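Local coordinates for malonyl CoA-acyl carrier protein transacylase (Mycobacterium tuberculosis, PDB 2QC3) that transfers the malonyl group from malonyl-CoA to holo-acyl carrier protein, supplying malonyl-ACP for fatty acid biosynthesis, at residues V111-T116 with A208-I213; P201-F206 with T240-L245; V263-E268 with G285-A290. One frame throughout, in Å; residues are numbered along the deposited sequence.

Contact 1 of 3, residues V111-T116 with A208-I213; sequences VALAAT and AAAANI
L113 carries most of this meeting between helix 107-125 and the C-terminal part of helix 203-211. Its CG lies anti to the backbone N (chi1 180°), which sends the side chain straight out from its own helix, and chi2 of 62° turns the CD1 branch to the neighbour. There CD1 sits against three residues at once: CB of A209 at 3.9 Å, the backbone around N of A210, and CD1 of I213 at 3.7 Å. I213 follows the helix in an extended backbone conformation, and its CG1 arm, anti to the carbonyl carbon with chi2 of 171°, reaches back so that the terminal methyl crosses L113 obliquely and touches its CB, CG and both CD methyls. Alanine suits A209 and A210 because a single methyl lets the branched leucine come close to the helix backbone. On the inner side L241 of helix 234-243 also touches L113, and M238 and V242 touch A210.

Toward T116 the fit becomes thinner. One methyl pair, T116 CG2 to A209 CB at 3.8 Å, joins the helices there, and both residues are partly exposed. Farther round, A208, A211 and N212 lie at the surface. The N212 amide folds back on its own segment, ND2 donating to O of A208 at 2.8 Å from above the carbonyl plane.

No hydrogen bond crosses between the segments; aliphatic side chains meet instead, alanines facing a leucine in a close helix-helix contact, here between helices 107-125 and 203-211 of the acyl transferase domain.

Contact 2 of 3, residues P201-F206 with T240-L245; sequences PALDGF and TLVSQL
Helices 203-211 and 234-243, with the residues flanking them, pack against each other here in the acyl transferase domain of the FabD family, with an aromatic ring and several leucines between them. F206 buries the most surface of any residue in the contact. Its CG is anti to the backbone N (chi1 -171°), so the ring is carried directly across to the other helix. CB rests on the CD2 methyl of L245 at 3.7 Å, and CG is still beside the same methyl. At CD2 of the ring, L245 still touches, but CA of V242 now joins it. CE2 meets CA of V242 and O of L241, the oxygen in the ring plane at its edge, 3.6 Å from CE2. CZ, the tip, ends 4.1 Å from CG of L241, whose side chain runs at about a right angle to the phenylalanine. A flat ring suits this place, meeting backbone with its rim and methyls along its length. L113 and R117 of helix 107-125 also touch it.

L245 approaches from the opposite segment and wedges its CD2 between A202 and F206, 3.8 Å from CB of A202; the small alanine accepts the branch beside its own backbone. L203 slides past L245 in the reverse direction, their CD2 methyls 3.9 Å apart.

The buried interface lies close to the active site. The side chain of L245 is about 6 Å from that of H195, a catalytic residue by similarity, and the neighbouring Q244 uses its backbone O to accept a hydrogen bond from ND1 of H195. On the partly exposed margin, CD2 of L203 closes the contact 3.5 Å from the carbonyl O of V242.

Contact 3 of 3, residues V263-E268 with G285-A290; sequences VTAIVE and GVPARA
V286 has CG1 anti to its backbone N (chi1 -177°), while I266 has its CG1 anti to the carbonyl carbon (chi1 -56°), bringing the two side chains together at about a right angle, CG1 to CG1 at 3.8 Å. The same V286 methyl presses on the peptide between T264 and A265, 3.4 Å from A265 N. Beta-branched residues suit this place, filling space close to the backbone.

From P287 on, the segments hydrogen-bond in parallel. I266 N donates to P287 O at 2.8 Å, in the carbonyl plane. R289 N returns a more bent bond to I266 O at 2.7 Å. E268 N reaches R289 O at 2.9 Å, with an N-H...O angle of 172°. P287, lacking an N-H, bonds through its carbonyl O, while its ring CD lies against T264 O.

I266, E268, A288 and A290 share one face. E268 extends along it to S276 and the backbone N of G273, which bind its buried carboxylate. R289, on the other face with V267, bends outward to a salt bridge with E299. Strand 288-290, outermost on this side of the parallel sheet, completes a beta-alpha-beta unit with strand 263-268 and helix 275-282.

Overall arrangement
Contacts 1 and 2 adjoin, their centres 10 Å apart, and share helix 203-211, which meets helix 107-125 in one and helix 234-243 in the other. They touch through L113, whose methyls reach both F206 and L241, so three helices meet in one apolar cluster. Contact 2 is the more buried and lies nearer the catalytic histidine assigned by similarity; contact 1 opens to the surface. Contact 3 stands about 30 Å from contact 1 and 31 Å from contact 2, centre to centre, across the chain's middle, at the edge of the parallel sheet. Backbone hydrogen bonds join its segments, whereas none crosses either helical contact: contact 1 is aliphatic between its segments, while contact 2 adds the F206 ring.

Contact 1 of 3, residues V111-T116 with A208-I213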
ATOM      1  N   VAL A 111      10.022   7.384   2.533  1.00 23.26           N
ATOM      2  CA  VAL A 111       9.731   7.956   1.226  1.00 22.98           C
ATOM      3  C   VAL A 111      10.813   7.624   0.205  1.00 22.55           C
ATOM      4  O   VAL A 111      10.505   7.263  -0.928  1.00 21.78           O
ATOM      5  CB  VAL A 111       9.551   9.477   1.311  1.00 22.91           C
ATOM      6  CG1 VAL A 111       9.386  10.061  -0.085  1.00 21.15           C
ATOM      7  CG2 VAL A 111       8.321   9.798   2.166  1.00 22.32           C
ATOM      8  N   ALA A 112      12.076   7.740   0.609  1.00 23.30           N
ATOM      9  CA  ALA A 112      13.193   7.431  -0.283  1.00 23.42           C
ATOM     10  C   ALA A 112      13.193   5.945  -0.654  1.00 23.93           C
ATOM     11  O   ALA A 112      13.525   5.583  -1.781  1.00 22.42           O
ATOM     12  CB  ALA A 112      14.515   7.798   0.382  1.00 23.31           C
ATOM     13  N   LEU A 113      12.830   5.091   0.305  1.00 22.56           N
ATOM     14  CA  LEU A 113      12.782   3.652   0.069  1.00 22.29           C
ATOM     15  C   LEU A 113      11.644   3.365  -0.900  1.00 22.52           C
ATOM     16  O   LEU A 113      11.731   2.490  -1.762  1.00 21.87           O
ATOM     17  CB  LEU A 113      12.540   2.901   1.382  1.00 23.87           C
ATOM     18  CG  LEU A 113      12.465   1.378   1.236  1.00 23.04           C
ATOM     19  CD1 LEU A 113      13.806   0.857   0.703  1.00 23.98           C
ATOM     20  CD2 LEU A 113      12.121   0.739   2.579  1.00 22.42           C
ATOM     21  N   ALA A 114      10.564   4.111  -0.743  1.00 21.06           N
ATOM     22  CA  ALA A 114       9.423   3.958  -1.613  1.00 21.49           C
ATOM     23  C   ALA A 114       9.819   4.397  -3.042  1.00 23.64           C
ATOM     24  O   ALA A 114       9.450   3.753  -4.027  1.00 23.25           O
ATOM     25  CB  ALA A 114       8.259   4.799  -1.069  1.00 21.32           C
ATOM     26  N   ALA A 115      10.578   5.482  -3.154  1.00 22.91           N
ATOM     27  CA  ALA A 115      11.016   5.967  -4.462  1.00 23.48           C
ATOM     28  C   ALA A 115      11.900   4.923  -5.154  1.00 23.82           C
ATOM     29  O   ALA A 115      11.850   4.760  -6.374  1.00 23.76           O
ATOM     30  CB  ALA A 115      11.775   7.282  -4.305  1.00 24.62           C
ATOM     31  N   THR A 116      12.715   4.221  -4.373  1.00 23.24           N
ATOM     32  CA  THR A 116      13.583   3.185  -4.922  1.00 24.17           C
ATOM     33  C   THR A 116      12.730   2.013  -5.398  1.00 23.45           C
ATOM     34  O   THR A 116      12.972   1.444  -6.463  1.00 20.19           O
ATOM     35  CB  THR A 116      14.573   2.665  -3.870  1.00 24.49           C
ATOM     36  OG1 THR A 116      15.488   3.706  -3.530  1.00 26.49           O
ATOM     37  CG2 THR A 116      15.354   1.477  -4.410  1.00 25.84           C
ATOM     38  N   ALA A 208      19.075  -3.750  -1.573  1.00 27.25           N
ATOM     39  CA  ALA A 208      20.258  -2.985  -1.177  1.00 27.45           C
ATOM     40  C   ALA A 208      19.861  -1.709  -0.446  1.00 28.36           C
ATOM     41  O   ALA A 208      20.452  -1.356   0.574  1.00 28.42           O
ATOM     42  CB  ALA A 208      21.100  -2.648  -2.400  1.00 26.46           C
ATOM     43  N   ALA A 209      18.856  -1.015  -0.968  1.00 27.56           N
ATOM     44  CA  ALA A 209      18.388   0.216  -0.341  1.00 27.48           C
ATOM     45  C   ALA A 209      17.904  -0.058   1.086  1.00 26.63           C
ATOM     46  O   ALA A 209      18.271   0.650   2.025  1.00 26.48           O
ATOM     47  CB  ALA A 209      17.260   0.834  -1.171  1.00 24.85           C
ATOM     48  N   ALA A 210      17.079  -1.088   1.244  1.00 25.84           N
ATOM     49  CA  ALA A 210      16.548  -1.444   2.559  1.00 27.38           C
ATOM     50  C   ALA A 210      17.640  -1.812   3.572  1.00 28.26           C
ATOM     51  O   ALA A 210      17.574  -1.410   4.730  1.00 28.26           O
ATOM     52  CB  ALA A 210      15.557  -2.599   2.426  1.00 25.48           C
ATOM     53  N   ALA A 211      18.647  -2.562   3.129  1.00 28.25           N
ATOM     54  CA  ALA A 211      19.733  -2.996   4.014  1.00 29.69           C
ATOM     55  C   ALA A 211      20.618  -1.867   4.553  1.00 30.81           C
ATOM     56  O   ALA A 211      21.374  -2.070   5.508  1.00 31.14           O
ATOM     57  CB  ALA A 211      20.599  -4.040   3.298  1.00 28.78           C
ATOM     58  N   ASN A 212      20.520  -0.686   3.950  1.00 31.16           N
ATOM     59  CA  ASN A 212      21.315   0.463   4.373  1.00 32.92           C
ATOM     60  C   ASN A 212      20.545   1.466   5.227  1.00 33.85           C
ATOM     61  O   ASN A 212      21.117   2.430   5.735  1.00 34.04           O
ATOM     62  CB  ASN A 212      21.878   1.178   3.144  1.00 35.55           C
ATOM     63  CG  ASN A 212      23.095   0.483   2.580  1.00 37.17           C
ATOM     64  OD1 ASN A 212      24.190   0.580   3.136  1.00 38.42           O
ATOM     65  ND2 ASN A 212      22.909  -0.238   1.482  1.00 38.36           N
ATOM     66  N   ILE A 213      19.247   1.242   5.378  1.00 32.97           N
ATOM     67  CA  ILE A 213      18.402   2.133   6.165  1.00 32.87           C
ATOM     68  C   ILE A 213      18.443   1.767   7.645  1.00 31.67           C
ATOM     69  O   ILE A 213      18.484   0.591   7.993  1.00 31.82           O
ATOM     70  CB  ILE A 213      16.931   2.054   5.683  1.00 33.02           C
ATOM     71  CG1 ILE A 213      16.829   2.569   4.249  1.00 34.56           C
ATOM     72  CG2 ILE A 213      16.025   2.854   6.604  1.00 33.07           C
ATOM     73  CD1 ILE A 213      15.468   2.318   3.614  1.00 35.72           C
TER

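Contact 2 of 3, residues P201-F206 with T240-L245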
ATOM      1  N   PRO A 201      13.620  -8.717 -10.970  1.00 27.39           N
ATOM      2  CA  PRO A 201      14.784  -7.874 -11.259  1.00 28.28           C
ATOM      3  C   PRO A 201      14.869  -6.600 -10.418  1.00 29.83           C
ATOM      4  O   PRO A 201      15.910  -5.941 -10.377  1.00 31.29           O
ATOM      5  CB  PRO A 201      14.665  -7.606 -12.763  1.00 28.12           C
ATOM      6  CG  PRO A 201      13.206  -7.787 -13.050  1.00 29.61           C
ATOM      7  CD  PRO A 201      12.804  -8.938 -12.177  1.00 27.69           C
ATOM      8  N   ALA A 202      13.786  -6.266  -9.726  1.00 28.33           N
ATOM      9  CA  ALA A 202      13.772  -5.076  -8.878  1.00 28.30           C
ATOM     10  C   ALA A 202      14.294  -5.377  -7.470  1.00 28.11           C
ATOM     11  O   ALA A 202      14.603  -4.459  -6.711  1.00 26.64           O
ATOM     12  CB  ALA A 202      12.352  -4.506  -8.795  1.00 26.21           C
ATOM     13  N   LEU A 203      14.398  -6.661  -7.130  1.00 29.57           N
ATOM     14  CA  LEU A 203      14.863  -7.077  -5.805  1.00 31.48           C
ATOM     15  C   LEU A 203      16.226  -6.545  -5.381  1.00 32.02           C
ATOM     16  O   LEU A 203      16.374  -6.032  -4.276  1.00 33.17           O
ATOM     17  CB  LEU A 203      14.885  -8.605  -5.694  1.00 31.67           C
ATOM     18  CG  LEU A 203      13.572  -9.311  -5.362  1.00 32.14           C
ATOM     19  CD1 LEU A 203      13.760 -10.822  -5.384  1.00 32.38           C
ATOM     20  CD2 LEU A 203      13.092  -8.844  -4.000  1.00 33.29           C
ATOM     21  N   ASP A 204      17.219  -6.678  -6.253  1.00 32.47           N
ATOM     22  CA  ASP A 204      18.573  -6.227  -5.944  1.00 33.09           C
ATOM     23  C   ASP A 204      18.644  -4.794  -5.451  1.00 31.11           C
ATOM     24  O   ASP A 204      19.190  -4.520  -4.383  1.00 31.54           O
ATOM     25  CB  ASP A 204      19.479  -6.389  -7.170  1.00 34.80           C
ATOM     26  CG  ASP A 204      19.944  -7.816  -7.362  1.00 37.87           C
ATOM     27  OD1 ASP A 204      20.682  -8.078  -8.331  1.00 41.99           O
ATOM     28  OD2 ASP A 204      19.577  -8.677  -6.537  1.00 40.35           O
ATOM     29  N   GLY A 205      18.093  -3.879  -6.239  1.00 30.46           N
ATOM     30  CA  GLY A 205      18.114  -2.482  -5.869  1.00 28.21           C
ATOM     31  C   GLY A 205      17.286  -2.208  -4.632  1.00 28.23           C
ATOM     32  O   GLY A 205      17.712  -1.471  -3.740  1.00 27.87           O
ATOM     33  N   PHE A 206      16.098  -2.800  -4.570  1.00 27.04           N
ATOM     34  CA  PHE A 206      15.226  -2.598  -3.423  1.00 24.68           C
ATOM     35  C   PHE A 206      15.862  -3.195  -2.171  1.00 25.02           C
ATOM     36  O   PHE A 206      15.852  -2.585  -1.103  1.00 24.15           O
ATOM     37  CB  PHE A 206      13.855  -3.236  -3.682  1.00 22.68           C
ATOM     38  CG  PHE A 206      12.822  -2.895  -2.646  1.00 21.39           C
ATOM     39  CD1 PHE A 206      12.568  -1.565  -2.308  1.00 19.71           C
ATOM     40  CD2 PHE A 206      12.098  -3.897  -2.010  1.00 20.49           C
ATOM     41  CE1 PHE A 206      11.603  -1.240  -1.347  1.00 20.10           C
ATOM     42  CE2 PHE A 206      11.132  -3.582  -1.047  1.00 22.30           C
ATOM     43  CZ  PHE A 206      10.886  -2.246  -0.719  1.00 19.96           C
ATOM     44  N   THR A 240      10.890  -9.209   5.310  1.00 22.26           N
ATOM     45  CA  THR A 240       9.581  -9.508   4.754  1.00 21.91           C
ATOM     46  C   THR A 240       9.163  -8.448   3.742  1.00 22.10           C
ATOM     47  O   THR A 240       8.582  -8.772   2.703  1.00 24.06           O
ATOM     48  CB  THR A 240       8.531  -9.613   5.870  1.00 23.26           C
ATOM     49  OG1 THR A 240       8.861 -10.724   6.710  1.00 22.39           O
ATOM     50  CG2 THR A 240       7.134  -9.809   5.294  1.00 19.62           C
ATOM     51  N   LEU A 241       9.463  -7.187   4.047  1.00 22.04           N
ATOM     52  CA  LEU A 241       9.133  -6.083   3.147  1.00 22.23           C
ATOM     53  C   LEU A 241       9.834  -6.261   1.798  1.00 22.27           C
ATOM     54  O   LEU A 241       9.221  -6.104   0.745  1.00 21.07           O
ATOM     55  CB  LEU A 241       9.545  -4.743   3.771  1.00 21.66           C
ATOM     56  CG  LEU A 241       9.467  -3.499   2.873  1.00 23.13           C
ATOM     57  CD1 LEU A 241       8.052  -3.289   2.383  1.00 24.67           C
ATOM     58  CD2 LEU A 241       9.942  -2.285   3.631  1.00 21.14           C
ATOM     59  N   VAL A 242      11.121  -6.600   1.831  1.00 21.95           N
ATOM     60  CA  VAL A 242      11.876  -6.790   0.600  1.00 21.60           C
ATOM     61  C   VAL A 242      11.280  -7.947  -0.193  1.00 22.50           C
ATOM     62  O   VAL A 242      11.014  -7.835  -1.389  1.00 21.28           O
ATOM     63  CB  VAL A 242      13.355  -7.087   0.904  1.00 23.70           C
ATOM     64  CG1 VAL A 242      14.115  -7.351  -0.392  1.00 25.20           C
ATOM     65  CG2 VAL A 242      13.969  -5.911   1.645  1.00 25.49           C
ATOM     66  N   SER A 243      11.046  -9.055   0.496  1.00 22.05           N
ATOM     67  CA  SER A 243      10.484 -10.238  -0.130  1.00 22.69           C
ATOM     68  C   SER A 243       9.096 -10.001  -0.739  1.00 21.76           C
ATOM     69  O   SER A 243       8.766 -10.577  -1.774  1.00 20.43           O
ATOM     70  CB  SER A 243      10.436 -11.374   0.895  1.00 22.75           C
ATOM     71  OG  SER A 243       9.942 -12.554   0.306  1.00 29.93           O
ATOM     72  N   GLN A 244       8.288  -9.149  -0.114  1.00 21.39           N
ATOM     73  CA  GLN A 244       6.951  -8.866  -0.628  1.00 20.03           C
ATOM     74  C   GLN A 244       6.967  -8.312  -2.043  1.00 21.80           C
ATOM     75  O   GLN A 244       5.946  -8.317  -2.735  1.00 21.59           O
ATOM     76  CB  GLN A 244       6.214  -7.880   0.290  1.00 21.46           C
ATOM     77  CG  GLN A 244       5.471  -8.557   1.412  1.00 18.62           C
ATOM     78  CD  GLN A 244       4.523  -9.612   0.891  1.00 21.14           C
ATOM     79  OE1 GLN A 244       3.528  -9.313   0.223  1.00 22.29           O
ATOM     80  NE2 GLN A 244       4.834 -10.856   1.180  1.00 18.18           N
ATOM     81  N   LEU A 245       8.128  -7.832  -2.471  1.00 22.78           N
ATOM     82  CA  LEU A 245       8.264  -7.269  -3.801  1.00 23.72           C
ATOM     83  C   LEU A 245       7.759  -8.230  -4.873  1.00 22.08           C
ATOM     84  O   LEU A 245       7.104  -7.820  -5.822  1.00 22.34           O
ATOM     85  CB  LEU A 245       9.728  -6.910  -4.064  1.00 23.66           C
ATOM     86  CG  LEU A 245       9.979  -5.835  -5.121  1.00 26.18           C
ATOM     87  CD1 LEU A 245       9.263  -4.547  -4.719  1.00 25.35           C
ATOM     88  CD2 LEU A 245      11.477  -5.575  -5.250  1.00 25.45           C
TER

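Contact 3 of 3, residues V263-E268 with G285-A290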
ATOM      1  N   VAL A 263     -10.263  -4.621  17.536  1.00 49.21           N
ATOM      2  CA  VAL A 263     -10.258  -3.382  16.773  1.00 46.98           C
ATOM      3  C   VAL A 263     -11.601  -2.699  16.992  1.00 45.11           C
ATOM      4  O   VAL A 263     -12.649  -3.237  16.635  1.00 45.66           O
ATOM      5  CB  VAL A 263     -10.050  -3.644  15.267  1.00 46.38           C
ATOM      6  CG1 VAL A 263     -11.031  -4.695  14.783  1.00 48.54           C
ATOM      7  CG2 VAL A 263     -10.233  -2.348  14.485  1.00 46.29           C
ATOM      8  N   THR A 264     -11.566  -1.513  17.583  1.00 42.91           N
ATOM      9  CA  THR A 264     -12.786  -0.777  17.871  1.00 41.87           C
ATOM     10  C   THR A 264     -13.021   0.393  16.927  1.00 40.24           C
ATOM     11  O   THR A 264     -14.054   1.059  16.998  1.00 41.26           O
ATOM     12  CB  THR A 264     -12.769  -0.259  19.316  1.00 42.89           C
ATOM     13  OG1 THR A 264     -11.757   0.749  19.456  1.00 42.48           O
ATOM     14  CG2 THR A 264     -12.472  -1.409  20.270  1.00 41.98           C
ATOM     15  N   ALA A 265     -12.067   0.642  16.040  1.00 36.94           N
ATOM     16  CA  ALA A 265     -12.194   1.731  15.087  1.00 35.05           C
ATOM     17  C   ALA A 265     -11.179   1.562  13.965  1.00 34.31           C
ATOM     18  O   ALA A 265     -10.082   1.046  14.178  1.00 35.51           O
ATOM     19  CB  ALA A 265     -11.990   3.063  15.789  1.00 33.75           C
ATOM     20  N   ILE A 266     -11.553   1.992  12.766  1.00 34.09           N
ATOM     21  CA  ILE A 266     -10.670   1.883  11.612  1.00 32.66           C
ATOM     22  C   ILE A 266     -10.338   3.255  11.050  1.00 31.64           C
ATOM     23  O   ILE A 266     -11.232   4.059  10.785  1.00 29.68           O
ATOM     24  CB  ILE A 266     -11.316   1.081  10.463  1.00 33.35           C
ATOM     25  CG1 ILE A 266     -11.755  -0.301  10.949  1.00 33.92           C
ATOM     26  CG2 ILE A 266     -10.341   0.989   9.294  1.00 33.06           C
ATOM     27  CD1 ILE A 266     -10.643  -1.144  11.490  1.00 38.32           C
ATOM     28  N   VAL A 267      -9.053   3.518  10.855  1.00 28.75           N
ATOM     29  CA  VAL A 267      -8.635   4.785  10.287  1.00 26.91           C
ATOM     30  C   VAL A 267      -7.793   4.487   9.056  1.00 27.22           C
ATOM     31  O   VAL A 267      -6.781   3.782   9.138  1.00 24.75           O
ATOM     32  CB  VAL A 267      -7.787   5.612  11.282  1.00 28.05           C
ATOM     33  CG1 VAL A 267      -7.406   6.948  10.649  1.00 28.56           C
ATOM     34  CG2 VAL A 267      -8.559   5.831  12.576  1.00 26.84           C
ATOM     35  N   GLU A 268      -8.229   4.995   7.911  1.00 26.95           N
ATOM     36  CA  GLU A 268      -7.483   4.798   6.681  1.00 28.60           C
ATOM     37  C   GLU A 268      -6.849   6.127   6.347  1.00 29.68           C
ATOM     38  O   GLU A 268      -7.523   7.163   6.313  1.00 30.63           O
ATOM     39  CB  GLU A 268      -8.393   4.336   5.533  1.00 29.38           C
ATOM     40  CG  GLU A 268      -7.740   4.431   4.147  1.00 31.26           C
ATOM     41  CD  GLU A 268      -8.466   3.631   3.071  1.00 32.17           C
ATOM     42  OE1 GLU A 268      -9.696   3.452   3.164  1.00 31.77           O
ATOM     43  OE2 GLU A 268      -7.799   3.186   2.116  1.00 32.30           O
ATOM     44  N   GLY A 285     -19.695  -3.447  12.556  1.00 43.12           N
ATOM     45  CA  GLY A 285     -20.047  -2.718  13.759  1.00 43.06           C
ATOM     46  C   GLY A 285     -18.926  -1.797  14.188  1.00 43.27           C
ATOM     47  O   GLY A 285     -19.052  -1.068  15.174  1.00 43.47           O
ATOM     48  N   VAL A 286     -17.827  -1.830  13.440  1.00 42.02           N
ATOM     49  CA  VAL A 286     -16.673  -0.992  13.738  1.00 40.66           C
ATOM     50  C   VAL A 286     -16.679   0.253  12.860  1.00 39.87           C
ATOM     51  O   VAL A 286     -16.656   0.161  11.637  1.00 39.65           O
ATOM     52  CB  VAL A 286     -15.348  -1.755  13.496  1.00 40.68           C
ATOM     53  CG1 VAL A 286     -14.160  -0.883  13.897  1.00 37.77           C
ATOM     54  CG2 VAL A 286     -15.350  -3.062  14.274  1.00 39.28           C
ATOM     55  N   PRO A 287     -16.714   1.439  13.478  1.00 40.94           N
ATOM     56  CA  PRO A 287     -16.717   2.674  12.691  1.00 40.70           C
ATOM     57  C   PRO A 287     -15.375   2.904  11.998  1.00 42.21           C
ATOM     58  O   PRO A 287     -14.314   2.587  12.545  1.00 42.07           O
ATOM     59  CB  PRO A 287     -17.025   3.742  13.733  1.00 40.46           C
ATOM     60  CG  PRO A 287     -16.394   3.181  14.978  1.00 40.35           C
ATOM     61  CD  PRO A 287     -16.800   1.728  14.921  1.00 40.64           C
ATOM     62  N   ALA A 288     -15.432   3.451  10.790  1.00 42.59           N
ATOM     63  CA  ALA A 288     -14.233   3.727  10.015  1.00 43.65           C
ATOM     64  C   ALA A 288     -14.148   5.214   9.693  1.00 45.01           C
ATOM     65  O   ALA A 288     -15.164   5.908   9.622  1.00 44.89           O
ATOM     66  CB  ALA A 288     -14.248   2.914   8.730  1.00 43.41           C
ATOM     67  N   ARG A 289     -12.928   5.699   9.504  1.00 45.46           N
ATOM     68  CA  ARG A 289     -12.698   7.097   9.180  1.00 46.53           C
ATOM     69  C   ARG A 289     -11.725   7.197   8.013  1.00 46.64           C
ATOM     70  O   ARG A 289     -10.610   6.676   8.072  1.00 46.48           O
ATOM     71  CB  ARG A 289     -12.131   7.836  10.394  1.00 49.17           C
ATOM     72  CG  ARG A 289     -13.132   8.050  11.523  1.00 53.08           C
ATOM     73  CD  ARG A 289     -14.243   9.011  11.111  1.00 56.26           C
ATOM     74  NE  ARG A 289     -15.174   9.276  12.205  1.00 59.40           N
ATOM     75  CZ  ARG A 289     -16.232  10.078  12.116  1.00 61.87           C
ATOM     76  NH1 ARG A 289     -16.504  10.704  10.977  1.00 62.98           N
ATOM     77  NH2 ARG A 289     -17.021  10.255  13.168  1.00 63.49           N
ATOM     78  N   ALA A 290     -12.165   7.860   6.951  1.00 45.89           N
ATOM     79  CA  ALA A 290     -11.352   8.050   5.760  1.00 46.53           C
ATOM     80  C   ALA A 290     -10.684   9.413   5.829  1.00 47.65           C
ATOM     81  O   ALA A 290     -11.339  10.439   5.642  1.00 47.82           O
ATOM     82  CB  ALA A 290     -12.225   7.962   4.514  1.00 46.00           C
TER